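Local structure of ORF 37 (Human herpesvirus 8 type M, 3FHD) at residues Leu119-Val122 and Ala123-Tyr126; Leu216-Pro219 and Asp220-Asn223; Ile350-Cys353 and Ile354-Ser358. The protein cleaves DNA as an endonuclease and exonuclease of the PD-(D/E)XK superfamily, processing branched viral DNA intermediates so that mature unit-length genomes can be packaged. All coordinates share one frame; numbering follows the deposited sequence.

Interaction 1. Residues Leu119-Val122 and Ala123-Tyr126; sequences LLDV and ASVY
D121 and S124 face each other across the first turn of a helix, the carboxylate of D121 lying over the backbone N and hydroxyl of S124. The two donors reach the same oxygen from different directions. S124 OG gives a hydrogen bond of 3.0 Å to the syn lone pair of D121 OD2, whereas S124 N, at 3.2 Å from D121 OD2, comes from well above the carboxylate plane. D121 holds CG between its own backbone N and carbonyl carbon (chi1 67°), which turns the acid back over the start of the helix; S124 keeps OG beside its backbone N, within range of the same oxygen. This is a side-chain N-cap: D121 immediately precedes helix 122-130 and takes up the amide of the third residue after it, a site where a negative charge would probably also be favoured by the helix dipole. A water accepts from A123 N at 3.0 Å and bonds only weakly to D121 OD2, so a second amide of the first turn is satisfied by solvent. The regular backbone pattern begins at once, with V125 N bonded to D121 O and Y126 N to V122 O. Beside the cap, L119 leans against the helix from the preceding loop: its CB meets V125 CG2 at 3.6 Å, and its CD1 branch lies 3.8 Å from S124 CB. V125 also packs on A87, Y90 and F91 of helix 83-100, while Y126 points its ring away from the cap, its OH bonded to S80 N.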
loop_
_atom_site.group_PDB
_atom_site.type_symbol
_atom_site.label_atom_id
_atom_site.label_comp_id
_atom_site.label_asym_id
_atom_site.label_seq_id
_atom_site.Cartn_x
_atom_site.Cartn_y
_atom_site.Cartn_z
ATOM N N LEU A 119 -16.259 14.215 -24.537
ATOM C CA LEU A 119 -17.412 14.525 -23.685
ATOM C C LEU A 119 -17.055 15.458 -22.534
ATOM O O LEU A 119 -16.004 15.317 -21.902
ATOM C CB LEU A 119 -18.063 13.244 -23.158
ATOM C CG LEU A 119 -18.577 12.197 -24.154
ATOM C CD1 LEU A 119 -19.098 10.977 -23.394
ATOM C CD2 LEU A 119 -19.648 12.767 -25.088
ATOM N N LEU A 120 -17.933 16.415 -22.275
ATOM C CA LEU A 120 -17.688 17.458 -21.289
ATOM C C LEU A 120 -18.710 17.475 -20.161
ATOM O O LEU A 120 -18.431 18.025 -19.093
ATOM C CB LEU A 120 -17.675 18.841 -21.959
ATOM C CG LEU A 120 -16.531 19.101 -22.943
ATOM C CD1 LEU A 120 -16.936 20.184 -23.936
ATOM C CD2 LEU A 120 -15.224 19.439 -22.216
ATOM N N ASP A 121 -19.887 16.895 -20.401
ATOM C CA ASP A 121 -20.977 16.884 -19.416
ATOM C C ASP A 121 -21.033 15.578 -18.612
ATOM O O ASP A 121 -20.740 14.498 -19.136
ATOM C CB ASP A 121 -22.324 17.147 -20.108
ATOM C CG ASP A 121 -22.725 16.017 -21.024
ATOM O OD1 ASP A 121 -21.910 15.648 -21.907
ATOM O OD2 ASP A 121 -23.847 15.488 -20.847
ATOM N N VAL A 122 -21.401 15.682 -17.335
ATOM C CA VAL A 122 -21.401 14.513 -16.463
ATOM C C VAL A 122 -22.413 13.444 -16.896
ATOM O O VAL A 122 -22.086 12.266 -16.845
ATOM C CB VAL A 122 -21.511 14.888 -14.963
ATOM C CG1 VAL A 122 -22.901 15.449 -14.629
ATOM C CG2 VAL A 122 -21.166 13.717 -14.090
ATOM N N ALA A 123 -23.601 13.835 -17.370
ATOM C CA ALA A 123 -24.586 12.854 -17.832
ATOM C C ALA A 123 -24.000 11.908 -18.877
ATOM O O ALA A 123 -24.142 10.701 -18.750
ATOM C CB ALA A 123 -25.844 13.529 -18.372
ATOM N N SER A 124 -23.336 12.453 -19.895
ATOM C CA SER A 124 -22.773 11.635 -20.992
ATOM C C SER A 124 -21.573 10.817 -20.574
ATOM O O SER A 124 -21.477 9.619 -20.877
ATOM C CB SER A 124 -22.382 12.506 -22.178
ATOM O OG SER A 124 -23.519 13.162 -22.675
ATOM N N VAL A 125 -20.647 11.460 -19.868
ATOM C CA VAL A 125 -19.464 10.767 -19.380
ATOM C C VAL A 125 -19.897 9.575 -18.531
ATOM O O VAL A 125 -19.446 8.442 -18.772
ATOM C CB VAL A 125 -18.538 11.709 -18.589
ATOM C CG1 VAL A 125 -17.420 10.941 -17.914
ATOM C CG2 VAL A 125 -17.964 12.753 -19.556
ATOM N N TYR A 126 -20.832 9.815 -17.600
ATOM C CA TYR A 126 -21.344 8.731 -16.764
ATOM C C TYR A 126 -21.947 7.574 -17.582
ATOM O O TYR A 126 -21.658 6.410 -17.304
ATOM C CB TYR A 126 -22.347 9.219 -15.693
ATOM C CG TYR A 126 -22.839 8.037 -14.909
ATOM C CD1 TYR A 126 -22.102 7.544 -13.816
ATOM C CD2 TYR A 126 -23.967 7.343 -15.319
ATOM C CE1 TYR A 126 -22.510 6.428 -13.145
ATOM C CE2 TYR A 126 -24.404 6.214 -14.651
ATOM C CZ TYR A 126 -23.659 5.765 -13.569
ATOM O OH TYR A 126 -24.071 4.648 -12.908
HETATM O O HOH W 1 -24.745 16.601 -17.775
#

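Interaction 2. Residues Leu216-Pro219 and Asp220-Asn223; sequences LLHP and DETN
The imidazole of H218 has the carboxylate of E221 at the ring's edge: E221 OE1 lies in the ring plane, 3.1 Å from H218 ND1, and the N-H points almost straight at it (173°). The two flat groups stand nearly perpendicular, 85° apart, and H218 ND1 meets OE1 from well above the carboxylate plane. At the other edge nitrogen, H218 NE2 is bonded to the hydroxyl of Y265, whose ring meets the imidazole steeply. With both nitrogens engaged, the rotation of the ring is fixed. N223 OD1 sits obliquely to the ring, 3.5 Å from H218 CB; that oxygen is buried here without a polar partner. The amide nitrogen is better placed, since N223 ND2 donates to H218 O over 3.1 Å, with the acceptor lying in the amide plane. The same carbonyl closes a type I beta turn, H218 to E221, through a weak bond of 3.4 Å from E221 N. H218 thus holds E221, the last residue of the turn, by its ring and weakly by its carbonyl, and N223 beyond it by the carbonyl alone. E221 reaches back by an extended chain that leaves CB with CG beside the backbone N (chi1 -52°), and its OE2 has a weak bond to N247. The turn carries the chain from the end of helix 203-217 into strand 223-224, and H218 and N223 both rest on F244 of strand 244-245 and on A246, with Y265 of strand 262-269 supporting the ring.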
loop_
_atom_site.group_PDB
_atom_site.type_symbol
_atom_site.label_atom_id
_atom_site.label_comp_id
_atom_site.label_asym_id
_atom_site.label_seq_id
_atom_site.Cartn_x
_atom_site.Cartn_y
_atom_site.Cartn_z
ATOM N N LEU A 216 20.046 -7.467 -2.815
ATOM C CA LEU A 216 20.577 -8.590 -2.035
ATOM C C LEU A 216 19.710 -9.829 -2.025
ATOM O O LEU A 216 20.232 -10.939 -1.916
ATOM C CB LEU A 216 20.948 -8.168 -0.606
ATOM C CG LEU A 216 21.848 -6.930 -0.432
ATOM C CD1 LEU A 216 22.067 -6.643 1.041
ATOM C CD2 LEU A 216 23.206 -7.052 -1.156
ATOM N N LEU A 217 18.399 -9.658 -2.147
ATOM C CA LEU A 217 17.469 -10.800 -2.157
ATOM C C LEU A 217 17.042 -11.198 -3.558
ATOM O O LEU A 217 16.765 -12.358 -3.805
ATOM C CB LEU A 217 16.209 -10.520 -1.313
ATOM C CG LEU A 217 16.215 -10.939 0.166
ATOM C CD1 LEU A 217 17.385 -10.312 0.925
ATOM C CD2 LEU A 217 14.875 -10.562 0.845
ATOM N N HIS A 218 16.955 -10.234 -4.469
ATOM C CA HIS A 218 16.461 -10.541 -5.811
ATOM C C HIS A 218 17.388 -9.990 -6.907
ATOM O O HIS A 218 16.942 -9.299 -7.821
ATOM C CB HIS A 218 15.017 -10.034 -5.958
ATOM C CG HIS A 218 14.053 -10.669 -5.003
ATOM N ND1 HIS A 218 13.566 -11.948 -5.175
ATOM C CD2 HIS A 218 13.465 -10.193 -3.877
ATOM C CE1 HIS A 218 12.725 -12.234 -4.196
ATOM N NE2 HIS A 218 12.643 -11.184 -3.396
ATOM N N PRO A 219 18.692 -10.312 -6.821
ATOM C CA PRO A 219 19.641 -9.683 -7.741
ATOM C C PRO A 219 19.481 -10.202 -9.176
ATOM O O PRO A 219 19.800 -9.487 -10.122
ATOM C CB PRO A 219 21.003 -10.087 -7.167
ATOM C CG PRO A 219 20.754 -11.414 -6.510
ATOM C CD PRO A 219 19.348 -11.273 -5.919
ATOM N N ASP A 220 18.959 -11.423 -9.301
ATOM C CA ASP A 220 18.852 -12.153 -10.567
ATOM C C ASP A 220 17.470 -12.057 -11.193
ATOM O O ASP A 220 17.139 -12.819 -12.103
ATOM C CB ASP A 220 19.175 -13.636 -10.341
ATOM C CG ASP A 220 20.658 -13.891 -10.098
ATOM O OD1 ASP A 220 21.488 -12.958 -10.222
ATOM O OD2 ASP A 220 20.998 -15.047 -9.783
ATOM N N GLU A 221 16.652 -11.138 -10.699
ATOM C CA GLU A 221 15.259 -11.081 -11.133
ATOM C C GLU A 221 14.840 -9.706 -11.596
ATOM O O GLU A 221 15.469 -8.696 -11.254
ATOM C CB GLU A 221 14.329 -11.575 -10.020
ATOM C CG GLU A 221 14.728 -12.942 -9.476
ATOM C CD GLU A 221 13.929 -13.359 -8.267
ATOM O OE1 GLU A 221 14.525 -13.965 -7.346
ATOM O OE2 GLU A 221 12.706 -13.080 -8.242
ATOM N N THR A 222 13.778 -9.676 -12.389
ATOM C CA THR A 222 13.141 -8.418 -12.757
ATOM C C THR A 222 12.244 -7.966 -11.590
ATOM O O THR A 222 11.366 -8.710 -11.144
ATOM C CB THR A 222 12.406 -8.495 -14.145
ATOM O OG1 THR A 222 11.286 -7.607 -14.164
ATOM C CG2 THR A 222 11.927 -9.920 -14.459
ATOM N N ASN A 223 12.523 -6.771 -11.072
ATOM C CA ASN A 223 11.795 -6.221 -9.925
ATOM C C ASN A 223 11.236 -4.846 -10.228
ATOM O O ASN A 223 11.743 -4.115 -11.087
ATOM C CB ASN A 223 12.717 -6.083 -8.703
ATOM C CG ASN A 223 13.570 -7.301 -8.462
ATOM O OD1 ASN A 223 13.079 -8.436 -8.463
ATOM N ND2 ASN A 223 14.862 -7.073 -8.225
#

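Interaction 3. Residues Ile350-Cys353 and Ile354-Ser358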
loop_
_atom_site.group_PDB
_atom_site.type_symbol
_atom_site.label_atom_id
_atom_site.label_comp_id
_atom_site.label_asym_id
_atom_site.label_seq_id
_atom_site.Cartn_x
_atom_site.Cartn_y
_atom_site.Cartn_z
ATOM N N ILE A 350 -10.183 -15.009 13.401
ATOM C CA ILE A 350 -8.830 -14.902 13.976
ATOM C C ILE A 350 -8.150 -16.269 14.112
ATOM O O ILE A 350 -6.999 -16.445 13.697
ATOM C CB ILE A 350 -8.791 -14.082 15.312
ATOM C CG1 ILE A 350 -8.957 -12.576 15.043
ATOM C CG2 ILE A 350 -7.472 -14.298 16.050
ATOM C CD1 ILE A 350 -7.813 -11.937 14.267
ATOM N N ARG A 351 -8.876 -17.245 14.657
ATOM C CA ARG A 351 -8.339 -18.594 14.798
ATOM C C ARG A 351 -7.857 -19.169 13.459
ATOM O O ARG A 351 -6.767 -19.756 13.377
ATOM C CB ARG A 351 -9.375 -19.515 15.437
ATOM C CG ARG A 351 -8.763 -20.551 16.329
ATOM C CD ARG A 351 -9.820 -21.519 16.863
ATOM N NE ARG A 351 -10.836 -20.837 17.670
ATOM C CZ ARG A 351 -10.774 -20.647 18.988
ATOM N NH1 ARG A 351 -9.732 -21.082 19.708
ATOM N NH2 ARG A 351 -11.771 -20.015 19.592
ATOM N N GLU A 352 -8.668 -18.977 12.418
ATOM C CA GLU A 352 -8.371 -19.469 11.064
ATOM C C GLU A 352 -7.110 -18.790 10.495
ATOM O O GLU A 352 -6.266 -19.439 9.862
ATOM C CB GLU A 352 -9.591 -19.243 10.173
ATOM C CG GLU A 352 -9.393 -19.496 8.679
ATOM C CD GLU A 352 -9.734 -20.921 8.255
ATOM O OE1 GLU A 352 -9.425 -21.890 9.004
ATOM O OE2 GLU A 352 -10.310 -21.069 7.145
ATOM N N CYS A 353 -6.985 -17.486 10.741
ATOM C CA CYS A 353 -5.826 -16.748 10.279
ATOM C C CYS A 353 -4.574 -17.206 11.019
ATOM O O CYS A 353 -3.515 -17.314 10.409
ATOM C CB CYS A 353 -6.020 -15.227 10.446
ATOM S SG CYS A 353 -7.289 -14.470 9.345
ATOM N N ILE A 354 -4.678 -17.455 12.325
ATOM C CA ILE A 354 -3.518 -17.975 13.077
ATOM C C ILE A 354 -3.112 -19.349 12.534
ATOM O O ILE A 354 -1.929 -19.603 12.301
ATOM C CB ILE A 354 -3.743 -17.991 14.610
ATOM C CG1 ILE A 354 -3.782 -16.556 15.160
ATOM C CG2 ILE A 354 -2.613 -18.765 15.327
ATOM C CD1 ILE A 354 -4.315 -16.426 16.575
ATOM N N LEU A 355 -4.108 -20.218 12.318
ATOM C CA LEU A 355 -3.898 -21.540 11.714
ATOM C C LEU A 355 -3.029 -21.503 10.441
ATOM O O LEU A 355 -2.168 -22.363 10.243
ATOM C CB LEU A 355 -5.248 -22.220 11.413
ATOM C CG LEU A 355 -5.130 -23.662 10.916
ATOM C CD1 LEU A 355 -4.489 -24.513 12.016
ATOM C CD2 LEU A 355 -6.486 -24.219 10.507
ATOM N N HIS A 356 -3.267 -20.505 9.591
ATOM C CA HIS A 356 -2.560 -20.357 8.322
ATOM C C HIS A 356 -1.308 -19.486 8.387
ATOM O O HIS A 356 -0.629 -19.306 7.361
ATOM C CB HIS A 356 -3.531 -19.823 7.266
ATOM C CG HIS A 356 -4.489 -20.871 6.803
ATOM N ND1 HIS A 356 -5.637 -21.182 7.498
ATOM C CD2 HIS A 356 -4.415 -21.750 5.779
ATOM C CE1 HIS A 356 -6.257 -22.182 6.892
ATOM N NE2 HIS A 356 -5.530 -22.550 5.852
ATOM N N ASN A 357 -1.017 -18.956 9.580
ATOM C CA ASN A 357 0.157 -18.102 9.787
ATOM C C ASN A 357 0.970 -18.536 11.007
ATOM O O ASN A 357 1.323 -17.721 11.863
ATOM C CB ASN A 357 -0.229 -16.623 9.893
ATOM C CG ASN A 357 -0.665 -16.041 8.566
ATOM O OD1 ASN A 357 0.169 -15.726 7.702
ATOM N ND2 ASN A 357 -1.976 -15.925 8.380
ATOM N N SER A 358 1.261 -19.827 11.079
ATOM C CA SER A 358 2.034 -20.342 12.200
ATOM C C SER A 358 2.968 -21.494 11.818
ATOM O O SER A 358 3.357 -22.267 12.682
ATOM C CB SER A 358 1.108 -20.708 13.373
ATOM O OG SER A 358 0.048 -21.543 12.934
#
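I354 sets its CD1 against I350 CG2 at 3.8 Å, one helical turn back, and its N bonds to I350 O. L355 continues the pattern with a bond from its N to R351 O, while its CD2 approaches E352 OE1 at 4.0 Å. H356 takes a double grip on one carbonyl: H356 N and H356 ND1 both donate to E352 O, from opposite faces of its plane, ND1 at 3.0 Å. With CG beside its own backbone N (chi1 -74°), the imidazole folds back over the last turn and holds E352 O in its ring plane. The E352 side chain runs alongside, its carboxylate turned 76° from the ring. N357 then reaches C353 O with ND2 at 2.9 Å, while its OD1 accepts from Y465 N, joining the helix end to the segment beyond strand 455-464. S358 OG bonds to I354 O at 2.8 Å, and N357 N reaches that oxygen from its other face. Side-chain donors thus supplement the backbone amides at the carbonyls of E352, C353 and I354; at C353 O, where the bond from H356 N is weak, N357 ND2 supplies the shorter one. The nearby E352 carboxylate would probably favour a protonated H356.

In the fold
From the N terminus, the three contacts follow one another in series and none encloses or crosses another. Interaction 1 ends the loop after helix 104-113 and starts helix 122-130, in the helical part of the chain against helix 83-100. Interaction 2 makes the reverse turn from helix 203-217 to strand 223-224, beside the sheet strands 244-245 and 262-269; L217 is about 9 Å, side chain to side chain, from the magnesium ligand I267. Interaction 3 closes helix 348-355 before strand 362-367 and packs on helix 394-412. Centres of interactions 1 and 2 lie 45 Å apart, and nearest atoms of interactions 2 and 3 about 17 Å.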